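Local coordinates for beta-gamma-crystallin (Geodia cydonium, PDB 4IAU), which is of unknown function but binds calcium through a Greek-key fold of the beta/gamma-crystallin family, at residues T87-V92 / V113-I118; V92-K97 / V142-G147. All coordinates share one frame; numbering follows the deposited sequence. Where two conformers were deposited one is given.

Contact 1 (T87-V92 / V113-I118); sequences TLYKHV and VSSALI. With CA (calcium ion), chain B.
The Tyr-89 ring turns an edge to the opposite strand, where Ser-115 O and Ala-116 CA lie near its plane; Leu-117 reaches it obliquely instead, with CD1 3.7 Å from Tyr-89 OH. Tyr-89 CG, anti to its carbonyl carbon (chi1 -60°), starts the ring off beside the backbone N. The ring also packs edge-to-face with Phe-94 and touches Ile-40 of strand 38-42. Replacing Tyr-89 by an alanine would probably open a gap beside Leu-117 and take away one of the two rings packed edge-to-face with Phe-94.

Strands 87-89 and 115-118 run antiparallel. Thr-87 and Leu-117 exchange two backbone hydrogen bonds, and Tyr-89 N donates to Ser-115 O at 2.9 Å. On the sheet face opposite Tyr-89, Leu-88 CD2 meets Ala-116 CB at 3.7 Å. The ladder ends in a classic beta bulge: Ser-114 N gives Tyr-89 O a nearly straight bond of 2.9 Å, while Ser-115 N adds a weak one to the same oxygen.

The two serines then split their work. Ser-115 OG, between the backbone N and the carbonyl carbon (chi1 62°), donates to His-91 O at 2.7 Å, in the carbonyl plane, and is bonded as well by Phe-94 N, so one hydroxyl, as donor and acceptor, ties strand 115-118 to both ends of the 91-94 turn. Ser-114 OG points to the calcium ion, 2.4 Å away, next to Lys-90 O, which binds the same ion at 2.3 Å. Water 1, Gly-112 O and Asp-154 OD1 are further ligands, and Asn-153 OD1 holds Ser-114 OG by a hydrogen bond. Serine hydroxyl and main-chain oxygens converging with an aspartate from a further loop are characteristic of the beta/gamma-crystallin calcium site.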
ATOM      1  N   THR A  87      -5.296  -2.662  -3.834  1.00  5.99           N
ATOM      2  CA  THR A  87      -5.421  -2.143  -2.465  1.00  5.82           C
ATOM      3  C   THR A  87      -5.531  -0.618  -2.549  1.00  5.63           C
ATOM      4  O   THR A  87      -4.804   0.010  -3.300  1.00  6.13           O
ATOM      5  CB  THR A  87      -4.247  -2.559  -1.562  1.00  6.13           C
ATOM      6  OG1 THR A  87      -4.226  -3.956  -1.441  1.00  7.58           O
ATOM      7  CG2 THR A  87      -4.352  -2.015  -0.159  1.00  6.85           C
ATOM      8  N   LEU A  88      -6.487  -0.085  -1.770  1.00  5.49           N
ATOM      9  CA  LEU A  88      -6.762   1.330  -1.654  1.00  5.33           C
ATOM     10  C   LEU A  88      -6.233   1.857  -0.310  1.00  5.10           C
ATOM     11  O   LEU A  88      -6.269   1.113   0.677  1.00  6.10           O
ATOM     12  CB  LEU A  88      -8.253   1.595  -1.746  1.00  5.85           C
ATOM     13  CG  LEU A  88      -8.930   0.981  -2.974  1.00  6.95           C
ATOM     14  CD1 LEU A  88     -10.423   1.329  -2.922  1.00  7.71           C
ATOM     15  CD2 LEU A  88      -8.303   1.471  -4.248  1.00  8.74           C
ATOM     16  N   TYR A  89      -5.836   3.107  -0.288  1.00  5.33           N
ATOM     17  CA  TYR A  89      -5.238   3.710   0.907  1.00  5.39           C
ATOM     18  C   TYR A  89      -5.857   5.067   1.180  1.00  5.44           C
ATOM     19  O   TYR A  89      -6.186   5.841   0.256  1.00  5.73           O
ATOM     20  CB  TYR A  89      -3.733   3.863   0.709  1.00  5.26           C
ATOM     21  CG  TYR A  89      -3.032   2.570   0.474  1.00  5.61           C
ATOM     22  CD1 TYR A  89      -2.537   1.813   1.521  1.00  6.10           C
ATOM     23  CD2 TYR A  89      -2.828   2.069  -0.821  1.00  6.18           C
ATOM     24  CE1 TYR A  89      -1.868   0.602   1.306  1.00  5.80           C
ATOM     25  CE2 TYR A  89      -2.186   0.876  -1.043  1.00  6.25           C
ATOM     26  CZ  TYR A  89      -1.705   0.135   0.031  1.00  5.72           C
ATOM     27  OH  TYR A  89      -1.066  -1.054  -0.254  1.00  6.71           O
ATOM     28  N   LYS A  90      -6.021   5.357   2.466  1.00  5.63           N
ATOM     29  CA  LYS A  90      -6.649   6.618   2.892  1.00  6.09           C
ATOM     30  C   LYS A  90      -5.789   7.822   2.544  1.00  5.88           C
ATOM     31  O   LYS A  90      -6.309   8.875   2.202  1.00  7.83           O
ATOM     32  CB  LYS A  90      -6.889   6.578   4.395  1.00  6.94           C
ATOM     33  CG  LYS A  90      -7.581   7.818   4.929  1.00  8.07           C
ATOM     34  CD  LYS A  90      -7.824   7.766   6.417  1.00  9.57           C
ATOM     35  CE  LYS A  90      -8.570   8.971   6.904  1.00 11.35           C
ATOM     36  NZ  LYS A  90      -8.719   8.926   8.399  1.00 14.60           N
ATOM     37  N   HIS A  91      -4.465   7.721   2.630  1.00  5.95           N
ATOM     38  CA  HIS A  91      -3.581   8.859   2.389  1.00  6.02           C
ATOM     39  C   HIS A  91      -2.837   8.683   1.062  1.00  5.92           C
ATOM     40  O   HIS A  91      -2.735   7.569   0.535  1.00  6.34           O
ATOM     41  CB  HIS A  91      -2.603   9.043   3.507  1.00  6.28           C
ATOM     42  CG  HIS A  91      -3.203   9.243   4.829  1.00  6.48           C
ATOM     43  ND1 HIS A  91      -4.304  10.033   5.025  1.00  6.63           N
ATOM     44  CD2 HIS A  91      -2.876   8.712   6.007  1.00  9.21           C
ATOM     45  CE1 HIS A  91      -4.619   9.995   6.310  1.00 10.43           C
ATOM     46  NE2 HIS A  91      -3.773   9.213   6.947  1.00  6.87           N
ATOM     47  N   VAL A  92      -2.346   9.803   0.567  1.00  6.21           N
ATOM     48  CA  VAL A  92      -1.402   9.748  -0.545  1.00  6.07           C
ATOM     49  C   VAL A  92      -0.219   8.864  -0.134  1.00  5.83           C
ATOM     50  O   VAL A  92       0.050   8.603   1.039  1.00  6.14           O
ATOM     51  CB  VAL A  92      -0.923  11.126  -0.973  1.00  7.06           C
ATOM     52  CG1 VAL A  92      -2.065  11.982  -1.522  1.00  8.66           C
ATOM     53  CG2 VAL A  92      -0.165  11.869   0.151  1.00  7.38           C
ATOM     54  N   VAL A 113     -10.439   7.919  -0.029  1.00  7.34           N
ATOM     55  CA  VAL A 113      -9.337   7.265  -0.734  1.00  6.61           C
ATOM     56  C   VAL A 113      -8.431   8.312  -1.365  1.00  6.43           C
ATOM     57  O   VAL A 113      -8.910   9.191  -2.081  1.00  7.36           O
ATOM     58  CB  VAL A 113      -9.851   6.325  -1.838  1.00  7.17           C
ATOM     59  CG1 VAL A 113      -8.692   5.751  -2.647  1.00  7.49           C
ATOM     60  CG2 VAL A 113     -10.695   5.208  -1.236  1.00  8.28           C
ATOM     61  N   SER A 114      -7.120   8.172  -1.171  1.00  6.11           N
ATOM     62  CA  SER A 114      -6.151   9.045  -1.783  1.00  6.48           C
ATOM     63  C   SER A 114      -5.012   8.380  -2.562  1.00  6.56           C
ATOM     64  O   SER A 114      -4.263   9.104  -3.203  1.00  8.31           O
ATOM     65  CB  SER A 114      -5.545  10.010  -0.750  1.00  7.33           C
ATOM     66  OG  SER A 114      -6.559  10.781  -0.120  1.00  8.04           O
ATOM     67  N   SER A 115      -4.875   7.064  -2.551  1.00  5.91           N
ATOM     68  CA  SER A 115      -3.892   6.397  -3.390  1.00  5.57           C
ATOM     69  C   SER A 115      -4.283   4.931  -3.535  1.00  5.50           C
ATOM     70  O   SER A 115      -5.174   4.422  -2.835  1.00  5.64           O
ATOM     71  CB  SER A 115      -2.456   6.548  -2.866  1.00  5.91           C
ATOM     72  OG  SER A 115      -2.297   5.954  -1.578  0.86  4.50           O
ATOM     73  N   ALA A 116      -3.604   4.231  -4.472  1.00  5.50           N
ATOM     74  CA  ALA A 116      -3.940   2.840  -4.731  1.00  5.58           C
ATOM     75  C   ALA A 116      -2.773   2.129  -5.400  1.00  5.69           C
ATOM     76  O   ALA A 116      -2.028   2.735  -6.166  1.00  6.22           O
ATOM     77  CB  ALA A 116      -5.149   2.682  -5.637  1.00  6.84           C
ATOM     78  N   LEU A 117      -2.686   0.825  -5.142  1.00  5.92           N
ATOM     79  CA  LEU A 117      -1.826  -0.076  -5.862  1.00  5.98           C
ATOM     80  C   LEU A 117      -2.699  -1.114  -6.547  1.00  6.19           C
ATOM     81  O   LEU A 117      -3.401  -1.853  -5.871  1.00  7.08           O
ATOM     82  CB  LEU A 117      -0.816  -0.775  -4.935  1.00  6.66           C
ATOM     83  CG  LEU A 117       0.197   0.175  -4.324  1.00  7.45           C
ATOM     84  CD1 LEU A 117       1.005  -0.534  -3.226  1.00  9.10           C
ATOM     85  CD2 LEU A 117       1.140   0.729  -5.383  1.00  8.71           C
ATOM     86  N   ILE A 118      -2.637  -1.171  -7.887  1.00  6.53           N
ATOM     87  CA  ILE A 118      -3.393  -2.173  -8.627  1.00  6.63           C
ATOM     88  C   ILE A 118      -2.389  -3.197  -9.127  1.00  7.07           C
ATOM     89  O   ILE A 118      -1.548  -2.895  -9.984  1.00  7.88           O
ATOM     90  CB  ILE A 118      -4.224  -1.595  -9.777  1.00  6.86           C
ATOM     91  CG1 ILE A 118      -5.169  -0.504  -9.269  1.00  7.22           C
ATOM     92  CG2 ILE A 118      -4.980  -2.722 -10.448  1.00  7.56           C
ATOM     93  CD1 ILE A 118      -6.089   0.108 -10.304  1.00  8.51           C
TER
HETATM   94 CA    CA B 800      -7.679  10.690   1.966  1.00 10.30          CA
HETATM   95  O   HOH W   1      -8.861  11.035   3.966  1.00 12.91           O

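Contact 2 (V92-K97 / V142-G147); sequences VNFGGK and VYVNAG
Phe-94 extends its ring across the contact and sets CZ against two valine methyls, Val-142 CG1 and Val-144 CG1, each 3.7 Å away. Its side chain crosses that of Val-142 at about a right angle and that of Val-144 obliquely. Beside them, Phe-94 CE1 comes within 3.5 Å of Tyr-143 O, which meets the ring at a slant.

Asn-93 approaches Val-144 differently. Its side chain starts out away from the other segment; chi1 (-58°) sets CG anti to the carbonyl carbon, and the chi2 turn of -31° then brings OD1 to 3.6 Å from Val-144 CB. Meanwhile Asn-93 N donates to Val-144 O at 3.0 Å with the N-H nearly straight (169°). Water 2 donates to Asn-93 OD1 at 2.9 Å and weakly to Val-144 O, closing a small polar ring next to the apolar cluster. Val-92 CB also lies 3.5 Å from Val-144 O, and Val-92 CG1 passes 4.2 Å from CB of Asn-145, whose OD1 caps the following helix at Ala-148 N.

Partners from the first half of the chain press on the same loop: Trp-57 packs edge-to-face with Phe-94, and Gly-53 O takes the Asn-93 ND2 bond.

Asn-93 and Phe-94 both take left-handed backbone conformations, and Gly-95 N bonds back to Val-92 O, closing a type I' turn. With Tyr-89 ahead of it and Gly-96 at positive phi, Phe-94 fits the aromatic-x-x-x-x-aromatic-x-Gly signature of the folded hairpin that opens a beta/gamma-crystallin Greek key.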
ATOM      1  N   VAL A  92      -2.346   9.803   0.567  1.00  6.21           N
ATOM      2  CA  VAL A  92      -1.402   9.748  -0.545  1.00  6.07           C
ATOM      3  C   VAL A  92      -0.219   8.864  -0.134  1.00  5.83           C
ATOM      4  O   VAL A  92       0.050   8.603   1.039  1.00  6.14           O
ATOM      5  CB  VAL A  92      -0.923  11.126  -0.973  1.00  7.06           C
ATOM      6  CG1 VAL A  92      -2.065  11.982  -1.522  1.00  8.66           C
ATOM      7  CG2 VAL A  92      -0.165  11.869   0.151  1.00  7.38           C
ATOM      8  N   ASN A  93       0.510   8.380  -1.147  1.00  5.77           N
ATOM      9  CA  ASN A  93       1.741   7.644  -0.897  1.00  5.70           C
ATOM     10  C   ASN A  93       1.491   6.422  -0.003  1.00  5.06           C
ATOM     11  O   ASN A  93       2.297   6.014   0.814  1.00  6.04           O
ATOM     12  CB  ASN A  93       2.824   8.504  -0.286  1.00  6.35           C
ATOM     13  CG  ASN A  93       3.163   9.698  -1.172  1.00  7.19           C
ATOM     14  OD1 ASN A  93       3.065   9.630  -2.389  1.00  8.96           O
ATOM     15  ND2 ASN A  93       3.509  10.797  -0.517  1.00  9.51           N
ATOM     16  N   PHE A  94       0.316   5.820  -0.205  1.00  5.41           N
ATOM     17  CA  PHE A  94      -0.017   4.529   0.375  1.00  5.31           C
ATOM     18  C   PHE A  94      -0.073   4.584   1.875  1.00  5.34           C
ATOM     19  O   PHE A  94       0.140   3.553   2.563  1.00  5.62           O
ATOM     20  CB  PHE A  94       0.886   3.399  -0.148  1.00  5.91           C
ATOM     21  CG  PHE A  94       1.134   3.579  -1.610  1.00  5.83           C
ATOM     22  CD1 PHE A  94       0.059   3.566  -2.519  1.00  6.28           C
ATOM     23  CD2 PHE A  94       2.392   3.819  -2.118  1.00  7.37           C
ATOM     24  CE1 PHE A  94       0.256   3.848  -3.845  1.00  6.95           C
ATOM     25  CE2 PHE A  94       2.589   4.089  -3.435  1.00  8.61           C
ATOM     26  CZ  PHE A  94       1.504   4.105  -4.316  1.00  8.25           C
ATOM     27  N   GLY A  95      -0.397   5.743   2.456  1.00  5.79           N
ATOM     28  CA  GLY A  95      -0.466   5.854   3.883  1.00  5.75           C
ATOM     29  C   GLY A  95      -1.836   5.572   4.450  1.00  5.37           C
ATOM     30  O   GLY A  95      -2.843   5.580   3.777  1.00  6.23           O
ATOM     31  N   GLY A  96      -1.846   5.329   5.779  1.00  5.57           N
ATOM     32  CA  GLY A  96      -3.095   5.241   6.532  1.00  5.90           C
ATOM     33  C   GLY A  96      -3.858   3.968   6.293  1.00  5.74           C
ATOM     34  O   GLY A  96      -3.351   2.948   5.817  1.00  6.62           O
ATOM     35  N   LYS A  97      -5.144   4.012   6.642  1.00  5.99           N
ATOM     36  CA  LYS A  97      -6.021   2.840   6.556  1.00  6.04           C
ATOM     37  C   LYS A  97      -6.018   2.311   5.141  1.00  5.75           C
ATOM     38  O   LYS A  97      -6.175   3.059   4.175  1.00  6.84           O
ATOM     39  CB  LYS A  97      -7.422   3.270   6.958  0.73  7.68           C
ATOM     40  CG  LYS A  97      -8.408   2.128   7.068  0.73 11.07           C
ATOM     41  CD  LYS A  97      -9.709   2.460   7.715  0.73 14.49           C
ATOM     42  CE  LYS A  97      -9.740   2.512   9.223  0.73 18.32           C
ATOM     43  NZ  LYS A  97     -11.024   1.897   9.701  0.73 27.32           N
ATOM     44  N   VAL A 142       0.887   1.817 -10.229  1.00  7.06           N
ATOM     45  CA  VAL A 142       1.204   2.491  -8.951  1.00  7.35           C
ATOM     46  C   VAL A 142       0.603   3.885  -9.017  1.00  7.12           C
ATOM     47  O   VAL A 142       0.955   4.676  -9.905  1.00  9.58           O
ATOM     48  CB  VAL A 142       2.722   2.537  -8.768  1.00  8.82           C
ATOM     49  CG1 VAL A 142       3.096   3.310  -7.544  1.00 10.62           C
ATOM     50  CG2 VAL A 142       3.288   1.122  -8.722  1.00  9.93           C
ATOM     51  N   TYR A 143      -0.316   4.202  -8.116  1.00  6.58           N
ATOM     52  CA  TYR A 143      -1.099   5.436  -8.184  1.00  6.28           C
ATOM     53  C   TYR A 143      -0.944   6.189  -6.854  1.00  6.06           C
ATOM     54  O   TYR A 143      -1.659   5.934  -5.896  1.00  6.35           O
ATOM     55  CB  TYR A 143      -2.554   5.122  -8.513  1.00  6.65           C
ATOM     56  CG  TYR A 143      -2.709   4.329  -9.767  1.00  6.37           C
ATOM     57  CD1 TYR A 143      -2.687   4.923 -11.031  1.00  7.57           C
ATOM     58  CD2 TYR A 143      -2.871   2.945  -9.730  1.00  6.68           C
ATOM     59  CE1 TYR A 143      -2.817   4.205 -12.168  1.00  7.91           C
ATOM     60  CE2 TYR A 143      -3.011   2.224 -10.867  1.00  7.07           C
ATOM     61  CZ  TYR A 143      -2.978   2.820 -12.094  1.00  7.57           C
ATOM     62  OH  TYR A 143      -3.132   2.121 -13.274  1.00  9.08           O
ATOM     63  N   VAL A 144       0.042   7.098  -6.774  1.00  6.18           N
ATOM     64  CA  VAL A 144       0.416   7.681  -5.518  1.00  6.05           C
ATOM     65  C   VAL A 144      -0.537   8.775  -5.022  1.00  6.26           C
ATOM     66  O   VAL A 144      -0.430   9.182  -3.861  1.00  7.11           O
ATOM     67  CB  VAL A 144       1.862   8.252  -5.522  1.00  7.22           C
ATOM     68  CG1 VAL A 144       2.882   7.186  -5.796  1.00  8.89           C
ATOM     69  CG2 VAL A 144       1.979   9.424  -6.484  1.00  8.27           C
ATOM     70  N   ASN A 145      -1.453   9.211  -5.873  1.00  6.60           N
ATOM     71  CA  ASN A 145      -2.456  10.193  -5.485  1.00  7.83           C
ATOM     72  C   ASN A 145      -3.733   9.886  -6.269  1.00  7.40           C
ATOM     73  O   ASN A 145      -3.774   9.077  -7.184  1.00  7.77           O
ATOM     74  CB  ASN A 145      -1.917  11.640  -5.694  1.00 10.25           C
ATOM     75  CG  ASN A 145      -1.534  11.923  -7.138  1.00 13.31           C
ATOM     76  OD1 ASN A 145      -2.014  11.350  -8.039  1.00 18.53           O
ATOM     77  ND2 ASN A 145      -0.488  12.722  -7.369  1.00 23.95           N
ATOM     78  N   ALA A 146      -4.817  10.568  -5.890  1.00  8.11           N
ATOM     79  CA  ALA A 146      -6.118  10.290  -6.474  1.00  8.51           C
ATOM     80  C   ALA A 146      -6.197  10.702  -7.948  1.00  9.11           C
ATOM     81  O   ALA A 146      -6.838  10.043  -8.782  1.00  9.79           O
ATOM     82  CB  ALA A 146      -7.217  10.995  -5.691  1.00 10.94           C
ATOM     83  N   GLY A 147      -5.532  11.815  -8.264  1.00  9.91           N
ATOM     84  CA  GLY A 147      -5.583  12.270  -9.666  1.00 11.61           C
ATOM     85  C   GLY A 147      -5.036  11.221 -10.589  1.00 10.54           C
ATOM     86  O   GLY A 147      -5.600  11.011 -11.666  1.00 11.11           O
TER
HETATM   87  O   HOH W   2       1.579  11.797  -3.726  1.00 17.69           O

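The two contacts lie side by side, their centres about 4 Å apart, and share Val-92. Their segments alternate along the chain: 87-92, 92-97, 113-118, then 142-147. Contact 1 pairs strands 86-89 and 115-118 in the middle of a four-stranded antiparallel sheet; contact 2 brings the hairpin loop between strands 86-89 and 98-101 over to edge strand 141-143. Bonds between them knit the sheet further, Lys-90 N to Lys-97 O and Ala-116 N to Tyr-143 O. The folded hairpin thus links a calcium-bearing end of the second crystallin domain to the side that meets the first half of the chain.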